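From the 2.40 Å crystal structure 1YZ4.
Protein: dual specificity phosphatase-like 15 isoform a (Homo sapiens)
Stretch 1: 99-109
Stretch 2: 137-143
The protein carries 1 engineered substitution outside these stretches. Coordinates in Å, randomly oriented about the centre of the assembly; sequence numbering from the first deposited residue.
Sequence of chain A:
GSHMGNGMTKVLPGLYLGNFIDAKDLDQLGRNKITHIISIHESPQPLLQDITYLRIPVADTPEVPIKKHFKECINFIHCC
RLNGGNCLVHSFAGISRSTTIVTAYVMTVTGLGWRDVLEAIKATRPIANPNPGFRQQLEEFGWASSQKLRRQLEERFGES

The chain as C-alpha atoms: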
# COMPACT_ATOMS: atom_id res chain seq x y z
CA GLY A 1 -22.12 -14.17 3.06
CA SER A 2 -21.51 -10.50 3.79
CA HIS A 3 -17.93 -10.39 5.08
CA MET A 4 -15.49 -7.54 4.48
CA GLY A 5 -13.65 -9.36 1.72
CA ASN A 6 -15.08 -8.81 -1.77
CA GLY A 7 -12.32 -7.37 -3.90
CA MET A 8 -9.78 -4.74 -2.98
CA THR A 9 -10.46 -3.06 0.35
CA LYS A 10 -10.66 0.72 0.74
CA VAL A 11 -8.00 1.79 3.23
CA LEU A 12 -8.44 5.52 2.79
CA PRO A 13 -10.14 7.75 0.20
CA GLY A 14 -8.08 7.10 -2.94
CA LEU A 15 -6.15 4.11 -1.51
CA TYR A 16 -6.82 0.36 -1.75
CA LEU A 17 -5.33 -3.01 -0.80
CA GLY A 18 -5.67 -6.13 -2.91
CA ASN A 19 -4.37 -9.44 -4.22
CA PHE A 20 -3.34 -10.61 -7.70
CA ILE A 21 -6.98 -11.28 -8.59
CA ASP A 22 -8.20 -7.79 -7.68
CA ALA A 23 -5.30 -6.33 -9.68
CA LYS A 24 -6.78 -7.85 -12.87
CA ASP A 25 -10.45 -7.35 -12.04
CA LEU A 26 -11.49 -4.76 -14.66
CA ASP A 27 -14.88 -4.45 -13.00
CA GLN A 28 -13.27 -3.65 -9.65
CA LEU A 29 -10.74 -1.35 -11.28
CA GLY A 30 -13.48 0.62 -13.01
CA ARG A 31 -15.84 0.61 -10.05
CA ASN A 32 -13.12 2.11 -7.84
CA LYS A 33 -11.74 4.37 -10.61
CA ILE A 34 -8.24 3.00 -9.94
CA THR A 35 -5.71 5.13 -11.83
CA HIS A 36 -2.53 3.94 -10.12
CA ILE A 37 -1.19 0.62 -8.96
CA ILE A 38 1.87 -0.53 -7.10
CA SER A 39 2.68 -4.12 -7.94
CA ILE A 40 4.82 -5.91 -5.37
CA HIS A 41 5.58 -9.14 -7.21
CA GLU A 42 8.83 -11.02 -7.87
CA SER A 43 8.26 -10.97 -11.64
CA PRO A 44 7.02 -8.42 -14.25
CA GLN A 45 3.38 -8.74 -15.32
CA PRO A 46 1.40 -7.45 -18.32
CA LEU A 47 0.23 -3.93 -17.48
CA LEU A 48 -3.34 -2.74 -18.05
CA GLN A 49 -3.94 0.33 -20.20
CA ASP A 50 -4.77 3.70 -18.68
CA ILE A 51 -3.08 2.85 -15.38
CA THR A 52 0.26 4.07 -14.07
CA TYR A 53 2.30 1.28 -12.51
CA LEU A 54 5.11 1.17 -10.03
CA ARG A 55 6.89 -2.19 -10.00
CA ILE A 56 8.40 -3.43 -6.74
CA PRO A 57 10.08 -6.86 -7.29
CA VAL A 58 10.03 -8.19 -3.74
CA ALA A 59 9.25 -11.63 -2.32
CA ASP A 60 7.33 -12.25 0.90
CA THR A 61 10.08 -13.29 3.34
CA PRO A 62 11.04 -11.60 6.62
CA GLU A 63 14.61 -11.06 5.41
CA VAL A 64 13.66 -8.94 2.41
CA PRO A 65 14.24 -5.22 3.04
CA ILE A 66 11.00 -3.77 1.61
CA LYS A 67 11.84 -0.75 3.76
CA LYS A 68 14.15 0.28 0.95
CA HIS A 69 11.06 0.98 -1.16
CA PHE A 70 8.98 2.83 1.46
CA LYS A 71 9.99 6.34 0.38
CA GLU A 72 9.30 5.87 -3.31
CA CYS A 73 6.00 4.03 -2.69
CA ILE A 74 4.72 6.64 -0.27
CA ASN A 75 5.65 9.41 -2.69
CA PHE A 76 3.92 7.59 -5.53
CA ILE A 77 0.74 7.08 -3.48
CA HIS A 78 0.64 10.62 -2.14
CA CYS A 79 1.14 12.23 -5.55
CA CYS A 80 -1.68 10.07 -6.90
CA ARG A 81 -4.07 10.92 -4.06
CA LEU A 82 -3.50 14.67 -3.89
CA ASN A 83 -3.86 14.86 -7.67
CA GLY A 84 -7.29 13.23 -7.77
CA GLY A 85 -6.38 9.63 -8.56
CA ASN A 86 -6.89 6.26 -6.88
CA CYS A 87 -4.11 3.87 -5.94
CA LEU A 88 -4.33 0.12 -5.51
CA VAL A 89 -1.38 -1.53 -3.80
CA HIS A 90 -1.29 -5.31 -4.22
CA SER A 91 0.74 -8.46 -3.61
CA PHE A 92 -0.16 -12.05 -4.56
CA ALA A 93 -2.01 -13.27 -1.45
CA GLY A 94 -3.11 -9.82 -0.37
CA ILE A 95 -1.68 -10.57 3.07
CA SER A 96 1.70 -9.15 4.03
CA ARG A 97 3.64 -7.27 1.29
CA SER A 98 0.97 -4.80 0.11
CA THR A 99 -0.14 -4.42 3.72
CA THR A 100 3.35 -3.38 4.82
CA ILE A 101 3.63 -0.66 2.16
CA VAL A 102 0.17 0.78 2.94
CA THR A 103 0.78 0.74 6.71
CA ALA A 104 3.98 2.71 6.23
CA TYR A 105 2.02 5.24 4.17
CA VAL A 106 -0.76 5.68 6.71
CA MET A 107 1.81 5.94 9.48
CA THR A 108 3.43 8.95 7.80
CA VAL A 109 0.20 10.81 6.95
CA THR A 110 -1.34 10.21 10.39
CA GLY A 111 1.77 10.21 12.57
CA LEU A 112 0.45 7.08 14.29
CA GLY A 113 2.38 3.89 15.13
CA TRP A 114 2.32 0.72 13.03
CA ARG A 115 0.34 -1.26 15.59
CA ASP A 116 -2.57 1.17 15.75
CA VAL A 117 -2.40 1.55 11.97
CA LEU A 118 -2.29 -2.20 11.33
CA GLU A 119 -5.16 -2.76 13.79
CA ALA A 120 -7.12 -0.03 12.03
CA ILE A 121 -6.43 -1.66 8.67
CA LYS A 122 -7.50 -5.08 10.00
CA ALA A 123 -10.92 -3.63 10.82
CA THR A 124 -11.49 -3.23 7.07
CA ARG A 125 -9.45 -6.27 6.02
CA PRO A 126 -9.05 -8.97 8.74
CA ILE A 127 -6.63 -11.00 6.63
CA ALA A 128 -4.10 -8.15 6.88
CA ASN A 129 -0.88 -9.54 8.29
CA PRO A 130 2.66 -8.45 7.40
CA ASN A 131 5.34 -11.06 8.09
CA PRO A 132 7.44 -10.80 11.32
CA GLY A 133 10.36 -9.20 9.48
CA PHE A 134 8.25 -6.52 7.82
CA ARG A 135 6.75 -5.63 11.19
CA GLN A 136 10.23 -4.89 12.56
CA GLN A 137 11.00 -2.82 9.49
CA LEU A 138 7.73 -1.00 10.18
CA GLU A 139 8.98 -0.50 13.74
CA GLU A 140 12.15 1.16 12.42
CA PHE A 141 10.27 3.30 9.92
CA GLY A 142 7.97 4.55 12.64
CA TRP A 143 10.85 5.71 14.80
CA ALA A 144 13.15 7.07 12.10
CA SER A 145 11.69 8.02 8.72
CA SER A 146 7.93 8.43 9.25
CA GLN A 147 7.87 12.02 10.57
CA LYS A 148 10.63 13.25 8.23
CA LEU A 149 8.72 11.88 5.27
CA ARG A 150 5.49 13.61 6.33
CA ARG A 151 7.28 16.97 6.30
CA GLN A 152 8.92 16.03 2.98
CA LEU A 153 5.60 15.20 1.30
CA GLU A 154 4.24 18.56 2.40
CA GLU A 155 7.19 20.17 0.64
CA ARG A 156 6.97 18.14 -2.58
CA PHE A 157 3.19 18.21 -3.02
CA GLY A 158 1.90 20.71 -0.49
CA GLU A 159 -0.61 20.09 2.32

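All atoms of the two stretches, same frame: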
# COMPACT_ATOMS: atom_id res chain seq x y z
N THR A 99 0.28 -4.92 2.42
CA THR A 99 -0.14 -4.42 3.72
C THR A 99 0.96 -3.58 4.37
O THR A 99 0.70 -2.53 4.95
CB THR A 99 -0.50 -5.59 4.65
OG1 THR A 99 -1.48 -6.41 3.99
CG2 THR A 99 -1.07 -5.09 5.95
N THR A 100 2.19 -4.05 4.25
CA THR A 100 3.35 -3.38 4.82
C THR A 100 3.55 -1.99 4.19
O THR A 100 3.78 -1.00 4.90
CB THR A 100 4.63 -4.22 4.58
OG1 THR A 100 4.39 -5.57 5.02
CG2 THR A 100 5.81 -3.65 5.34
N ILE A 101 3.47 -1.92 2.87
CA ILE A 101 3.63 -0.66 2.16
C ILE A 101 2.52 0.33 2.55
O ILE A 101 2.80 1.50 2.84
CB ILE A 101 3.64 -0.88 0.61
CG1 ILE A 101 5.01 -1.40 0.17
CG2 ILE A 101 3.36 0.42 -0.12
CD1 ILE A 101 5.37 -2.74 0.74
N VAL A 102 1.27 -0.12 2.58
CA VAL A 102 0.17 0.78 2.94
C VAL A 102 0.24 1.26 4.40
O VAL A 102 -0.09 2.42 4.69
CB VAL A 102 -1.21 0.13 2.67
CG1 VAL A 102 -1.25 -1.27 3.22
CG2 VAL A 102 -2.32 0.96 3.31
N THR A 103 0.68 0.38 5.30
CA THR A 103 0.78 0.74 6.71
C THR A 103 1.80 1.86 6.87
O THR A 103 1.56 2.85 7.57
CB THR A 103 1.21 -0.49 7.57
OG1 THR A 103 0.20 -1.49 7.48
CG2 THR A 103 1.35 -0.11 9.04
N ALA A 104 2.93 1.71 6.18
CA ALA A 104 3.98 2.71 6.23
C ALA A 104 3.43 4.06 5.75
O ALA A 104 3.74 5.10 6.31
CB ALA A 104 5.13 2.27 5.35
N TYR A 105 2.60 4.02 4.70
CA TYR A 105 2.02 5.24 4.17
C TYR A 105 1.11 5.93 5.18
O TYR A 105 1.22 7.12 5.44
CB TYR A 105 1.18 4.95 2.93
CG TYR A 105 0.57 6.20 2.36
CD1 TYR A 105 1.35 7.13 1.68
CD2 TYR A 105 -0.79 6.48 2.55
CE1 TYR A 105 0.80 8.32 1.20
CE2 TYR A 105 -1.35 7.67 2.06
CZ TYR A 105 -0.54 8.58 1.39
OH TYR A 105 -1.07 9.75 0.90
N VAL A 106 0.18 5.15 5.74
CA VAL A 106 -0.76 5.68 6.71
C VAL A 106 -0.04 6.16 7.96
O VAL A 106 -0.47 7.12 8.60
CB VAL A 106 -1.81 4.61 7.07
CG1 VAL A 106 -2.79 5.15 8.12
CG2 VAL A 106 -2.57 4.20 5.81
N MET A 107 1.06 5.51 8.32
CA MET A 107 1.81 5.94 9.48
C MET A 107 2.32 7.36 9.25
O MET A 107 2.18 8.22 10.12
CB MET A 107 3.01 5.01 9.74
CG MET A 107 2.65 3.69 10.39
SD MET A 107 3.99 2.49 10.32
CE MET A 107 5.09 3.15 11.56
N THR A 108 2.90 7.62 8.08
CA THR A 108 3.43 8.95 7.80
C THR A 108 2.38 10.05 7.69
O THR A 108 2.60 11.15 8.20
CB THR A 108 4.33 8.99 6.52
OG1 THR A 108 3.61 9.62 5.45
CG2 THR A 108 4.75 7.60 6.10
N VAL A 109 1.23 9.77 7.07
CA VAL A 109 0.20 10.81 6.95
C VAL A 109 -0.63 11.02 8.21
O VAL A 109 -1.28 12.05 8.34
CB VAL A 109 -0.78 10.56 5.76
CG1 VAL A 109 -0.02 10.55 4.46
CG2 VAL A 109 -1.54 9.26 5.96
N GLN A 137 10.64 -3.88 10.41
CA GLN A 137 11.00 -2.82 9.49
C GLN A 137 10.00 -1.68 9.66
O GLN A 137 10.35 -0.50 9.51
CB GLN A 137 11.00 -3.34 8.05
CG GLN A 137 12.12 -4.33 7.78
CD GLN A 137 12.17 -4.80 6.33
OE1 GLN A 137 12.11 -3.99 5.40
NE2 GLN A 137 12.30 -6.10 6.14
N LEU A 138 8.75 -2.02 9.96
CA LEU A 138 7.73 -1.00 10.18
C LEU A 138 8.07 -0.29 11.49
O LEU A 138 7.89 0.92 11.62
CB LEU A 138 6.34 -1.64 10.25
CG LEU A 138 5.77 -2.06 8.88
CD1 LEU A 138 4.58 -3.00 9.06
CD2 LEU A 138 5.36 -0.80 8.09
N GLU A 139 8.59 -1.05 12.45
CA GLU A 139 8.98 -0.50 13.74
C GLU A 139 10.04 0.59 13.51
O GLU A 139 9.91 1.70 14.00
CB GLU A 139 9.58 -1.60 14.62
CG GLU A 139 8.74 -1.98 15.83
CD GLU A 139 8.71 -0.90 16.89
OE1 GLU A 139 8.25 0.22 16.59
OE2 GLU A 139 9.14 -1.17 18.03
N GLU A 140 11.07 0.23 12.74
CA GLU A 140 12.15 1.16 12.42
C GLU A 140 11.57 2.41 11.79
O GLU A 140 11.73 3.51 12.31
CB GLU A 140 13.13 0.54 11.42
CG GLU A 140 14.04 -0.55 11.97
CD GLU A 140 14.88 -1.20 10.87
OE1 GLU A 140 15.57 -0.46 10.12
OE2 GLU A 140 14.85 -2.45 10.77
N PHE A 141 10.89 2.22 10.67
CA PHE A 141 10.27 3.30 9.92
C PHE A 141 9.50 4.26 10.81
O PHE A 141 9.58 5.48 10.64
CB PHE A 141 9.35 2.73 8.85
CG PHE A 141 8.66 3.78 8.02
CD1 PHE A 141 9.36 4.48 7.05
CD2 PHE A 141 7.32 4.09 8.24
CE1 PHE A 141 8.74 5.48 6.31
CE2 PHE A 141 6.69 5.09 7.51
CZ PHE A 141 7.40 5.79 6.54
N GLY A 142 8.74 3.71 11.75
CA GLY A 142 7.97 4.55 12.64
C GLY A 142 8.85 5.48 13.45
O GLY A 142 8.56 6.67 13.59
N TRP A 143 9.93 4.93 13.99
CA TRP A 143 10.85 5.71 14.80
C TRP A 143 11.66 6.71 13.99
O TRP A 143 11.71 7.90 14.31
CB TRP A 143 11.82 4.77 15.52
CG TRP A 143 12.70 5.45 16.55
CD1 TRP A 143 12.38 5.71 17.85
CD2 TRP A 143 14.03 5.95 16.35
NE1 TRP A 143 13.43 6.34 18.48
CE2 TRP A 143 14.45 6.50 17.58
CE3 TRP A 143 14.90 5.99 15.25
CZ2 TRP A 143 15.72 7.08 17.74
CZ3 TRP A 143 16.16 6.57 15.42
CH2 TRP A 143 16.55 7.11 16.65

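Both stretches are helical, and they run side by side in nearly the same direction: the angle between their N-to-C directions is 19°, and the axes come within 10.4 Å of each other. The backbones draw nearest at two places about one helical turn apart, where Ala104 CA lies 6.6 Å from Leu138 CA and Met107 CA lies 7.1 Å from Gly142 CA. Each helix satisfies its own backbone through i to i+4 hydrogen bonds, such as Met107 N to Thr103 O (2.8 Å) and Gly142 N to Leu138 O (2.9 Å). No hydrogen bond crosses between them, so the contact rests on packing.

Leu138 is the knob. Its CA-to-CB bond points toward the first helix, and its branched side chain fills a hole formed by Thr100, Thr103, Ala104 and Met107. Leu138 CD2 lies 4.1 Å from Ala104 CB and 4.2 Å from Met107 SD, while Thr100 CG2 approaches Leu138 CG at 3.9 Å. The threonines thus offer methyl groups to the leucine; the hydroxyl of Thr103 turns back to its own helix, donating from OG1 to Thr99 O.

One turn on, Phe141 also points toward the first helix. Ala104 CB sits over one face of its ring, 4.3 Å from the centroid, in a CH-pi contact that the short alanine side chain makes at close backbone spacing. Met107 CE instead lies at the ring edge, 4.1 Å from Phe141 CD2.

Met107, with a long, unbranched side chain, reaches across to touch three residues of the second helix. Its CE lies 3.6 Å from Leu138 O and 3.4 Å from Gly142 CA. Glycine suits this position well: an ideal CB on Gly142 would fall 2.9 Å from Met107 CE, a clash. Glu139 and Trp143 point away from the contact and are exposed.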